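Local coordinates for protein L-ribulose 3-epimerase (Methylomonas sp. DH-1, PDB 7CJ7) that epimerises ketoses such as L-ribulose, D-ribulose and D-allulose at the C3 carbon with the help of a manganese ion, at residues Ala25-Ala30 against Leu58-Leu64. Residues are numbered along the deposited sequence; the frame is centred on the assembly and turned at random.
Sequences ARKAIA and LLQEYNL
Arg26 reaches across to Glu61 with the end of its guanidinium, forming a two-pronged salt bridge at the solvent-exposed side of the helix pair. Arg26 NH1 to Glu61 OE2 (3.0 Å) is nearly straight and lies in the guanidinium plane; Arg26 NH2 to Glu61 OE1 (2.9 Å) is more bent and meets the syn lone pair of Glu61 OE1. The carboxylate is turned 62° from the guanidinium; one face of the Arg26 guanidinium lies against Leu58 CD2, 3.4 Å from Arg26 NH2. Arg26 gets there with CG anti to the backbone N (chi1 176°) and a bend at chi3.

Helices 22-35 and 52-61 are the first two on the outside of the TIM barrel, and between them Ile29 fills the interior of the contact: its CD1 meets Leu58 CB at 3.6 Å and Leu59 CD2 close by, while CG2 touches Tyr62 CD2 obliquely. Leu59 and Leu64 also touch Ile40 of strand 39-43 beneath. A Schellman motif with Asn63 at C-prime ends helix 52-61 and brings Leu64 back toward Ile29.

Tyr62 lays one ring face over Ala30, a CH-pi contact with Ala30 CA 4.0 Å from the centroid. A serine here would probably uncover Ala30 and leave Ile29 CG2 without its aromatic neighbour.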
loop_
_atom_site.group_PDB
_atom_site.type_symbol
_atom_site.label_atom_id
_atom_site.label_comp_id
_atom_site.label_asym_id
_atom_site.label_seq_id
_atom_site.Cartn_x
_atom_site.Cartn_y
_atom_site.Cartn_z
ATOM N N ALA A 25 -23.334 6.346 -16.714
ATOM C CA ALA A 25 -24.178 5.268 -16.152
ATOM C C ALA A 25 -24.515 4.265 -17.260
ATOM O O ALA A 25 -24.387 3.046 -17.035
ATOM C CB ALA A 25 -25.413 5.851 -15.531
ATOM N N ARG A 26 -24.916 4.752 -18.435
ATOM C CA ARG A 26 -25.326 3.868 -19.555
ATOM C C ARG A 26 -24.110 3.068 -20.033
ATOM O O ARG A 26 -24.255 1.860 -20.267
ATOM C CB ARG A 26 -25.953 4.653 -20.706
ATOM C CG ARG A 26 -26.284 3.781 -21.914
ATOM C CD ARG A 26 -26.996 4.516 -23.030
ATOM N NE ARG A 26 -28.363 4.801 -22.657
ATOM C CZ ARG A 26 -29.371 3.945 -22.796
ATOM N NH1 ARG A 26 -29.179 2.762 -23.357
ATOM N NH2 ARG A 26 -30.577 4.290 -22.405
ATOM N N LYS A 27 -22.954 3.723 -20.154
ATOM C CA LYS A 27 -21.696 3.090 -20.614
ATOM C C LYS A 27 -21.348 1.957 -19.650
ATOM O O LYS A 27 -21.069 0.832 -20.123
ATOM C CB LYS A 27 -20.591 4.146 -20.683
ATOM C CG LYS A 27 -19.276 3.701 -21.292
ATOM C CD LYS A 27 -18.430 4.910 -21.617
ATOM C CE LYS A 27 -17.122 4.593 -22.300
ATOM N NZ LYS A 27 -16.123 4.079 -21.331
ATOM N N ALA A 28 -21.401 2.234 -18.345
ATOM C CA ALA A 28 -21.002 1.279 -17.288
ATOM C C ALA A 28 -22.007 0.122 -17.229
ATOM O O ALA A 28 -21.581 -1.037 -17.143
ATOM C CB ALA A 28 -20.880 1.993 -15.965
ATOM N N ILE A 29 -23.301 0.426 -17.270
ATOM C CA ILE A 29 -24.369 -0.604 -17.127
ATOM C C ILE A 29 -24.362 -1.486 -18.379
ATOM O O ILE A 29 -24.356 -2.720 -18.232
ATOM C CB ILE A 29 -25.724 0.050 -16.808
ATOM C CG1 ILE A 29 -25.723 0.560 -15.363
ATOM C CG2 ILE A 29 -26.876 -0.910 -17.074
ATOM C CD1 ILE A 29 -26.887 1.453 -14.998
ATOM N N ALA A 30 -24.273 -0.891 -19.565
ATOM C CA ALA A 30 -24.189 -1.639 -20.839
ATOM C C ALA A 30 -22.925 -2.510 -20.827
ATOM O O ALA A 30 -23.000 -3.682 -21.240
ATOM C CB ALA A 30 -24.227 -0.687 -22.011
ATOM N N LEU A 58 -32.092 2.321 -16.493
ATOM C CA LEU A 58 -30.945 1.663 -17.180
ATOM C C LEU A 58 -30.801 0.235 -16.655
ATOM O O LEU A 58 -30.589 -0.684 -17.471
ATOM C CB LEU A 58 -29.662 2.469 -16.967
ATOM C CG LEU A 58 -29.579 3.767 -17.762
ATOM C CD1 LEU A 58 -28.413 4.620 -17.286
ATOM C CD2 LEU A 58 -29.477 3.475 -19.251
ATOM N N LEU A 59 -30.889 0.047 -15.336
ATOM C CA LEU A 59 -30.781 -1.307 -14.737
ATOM C C LEU A 59 -31.864 -2.207 -15.340
ATOM O O LEU A 59 -31.553 -3.348 -15.672
ATOM C CB LEU A 59 -30.890 -1.216 -13.211
ATOM C CG LEU A 59 -29.709 -0.523 -12.535
ATOM C CD1 LEU A 59 -29.936 -0.389 -11.041
ATOM C CD2 LEU A 59 -28.414 -1.277 -12.810
ATOM N N GLN A 60 -33.088 -1.708 -15.492
ATOM C CA GLN A 60 -34.216 -2.489 -16.063
ATOM C C GLN A 60 -33.928 -2.789 -17.543
ATOM O O GLN A 60 -34.090 -3.946 -17.969
ATOM C CB GLN A 60 -35.514 -1.699 -15.903
ATOM C CG GLN A 60 -35.939 -1.521 -14.456
ATOM C CD GLN A 60 -37.175 -0.662 -14.361
ATOM O OE1 GLN A 60 -37.134 0.545 -14.589
ATOM N NE2 GLN A 60 -38.295 -1.287 -14.043
ATOM N N GLU A 61 -33.487 -1.771 -18.278
ATOM C CA GLU A 61 -33.185 -1.830 -19.734
ATOM C C GLU A 61 -32.174 -2.950 -20.004
ATOM O O GLU A 61 -32.372 -3.686 -20.975
ATOM C CB GLU A 61 -32.691 -0.458 -20.203
ATOM C CG GLU A 61 -32.369 -0.387 -21.676
ATOM C CD GLU A 61 -31.965 0.989 -22.182
ATOM O OE1 GLU A 61 -31.995 1.945 -21.387
ATOM O OE2 GLU A 61 -31.639 1.106 -23.383
ATOM N N TYR A 62 -31.144 -3.094 -19.166
ATOM C CA TYR A 62 -30.028 -4.054 -19.385
ATOM C C TYR A 62 -30.147 -5.272 -18.461
ATOM O O TYR A 62 -29.212 -6.087 -18.467
ATOM C CB TYR A 62 -28.686 -3.339 -19.234
ATOM C CG TYR A 62 -28.402 -2.390 -20.369
ATOM C CD1 TYR A 62 -27.840 -2.842 -21.553
ATOM C CD2 TYR A 62 -28.727 -1.047 -20.275
ATOM C CE1 TYR A 62 -27.608 -1.978 -22.612
ATOM C CE2 TYR A 62 -28.485 -0.167 -21.317
ATOM C CZ TYR A 62 -27.919 -0.633 -22.489
ATOM O OH TYR A 62 -27.679 0.231 -23.522
ATOM N N ASN A 63 -31.251 -5.396 -17.719
ATOM C CA ASN A 63 -31.534 -6.530 -16.801
ATOM C C ASN A 63 -30.336 -6.745 -15.873
ATOM O O ASN A 63 -29.806 -7.871 -15.800
ATOM C CB ASN A 63 -31.838 -7.835 -17.534
ATOM C CG ASN A 63 -32.362 -8.909 -16.610
ATOM O OD1 ASN A 63 -32.067 -10.092 -16.783
ATOM N ND2 ASN A 63 -33.121 -8.510 -15.607
ATOM N N LEU A 64 -29.921 -5.687 -15.197
ATOM C CA LEU A 64 -28.756 -5.724 -14.290
ATOM C C LEU A 64 -29.210 -5.338 -12.883
ATOM O O LEU A 64 -30.090 -4.499 -12.763
ATOM C CB LEU A 64 -27.713 -4.753 -14.841
ATOM C CG LEU A 64 -26.289 -4.971 -14.359
ATOM C CD1 LEU A 64 -25.764 -6.327 -14.797
ATOM C CD2 LEU A 64 -25.390 -3.852 -14.864
#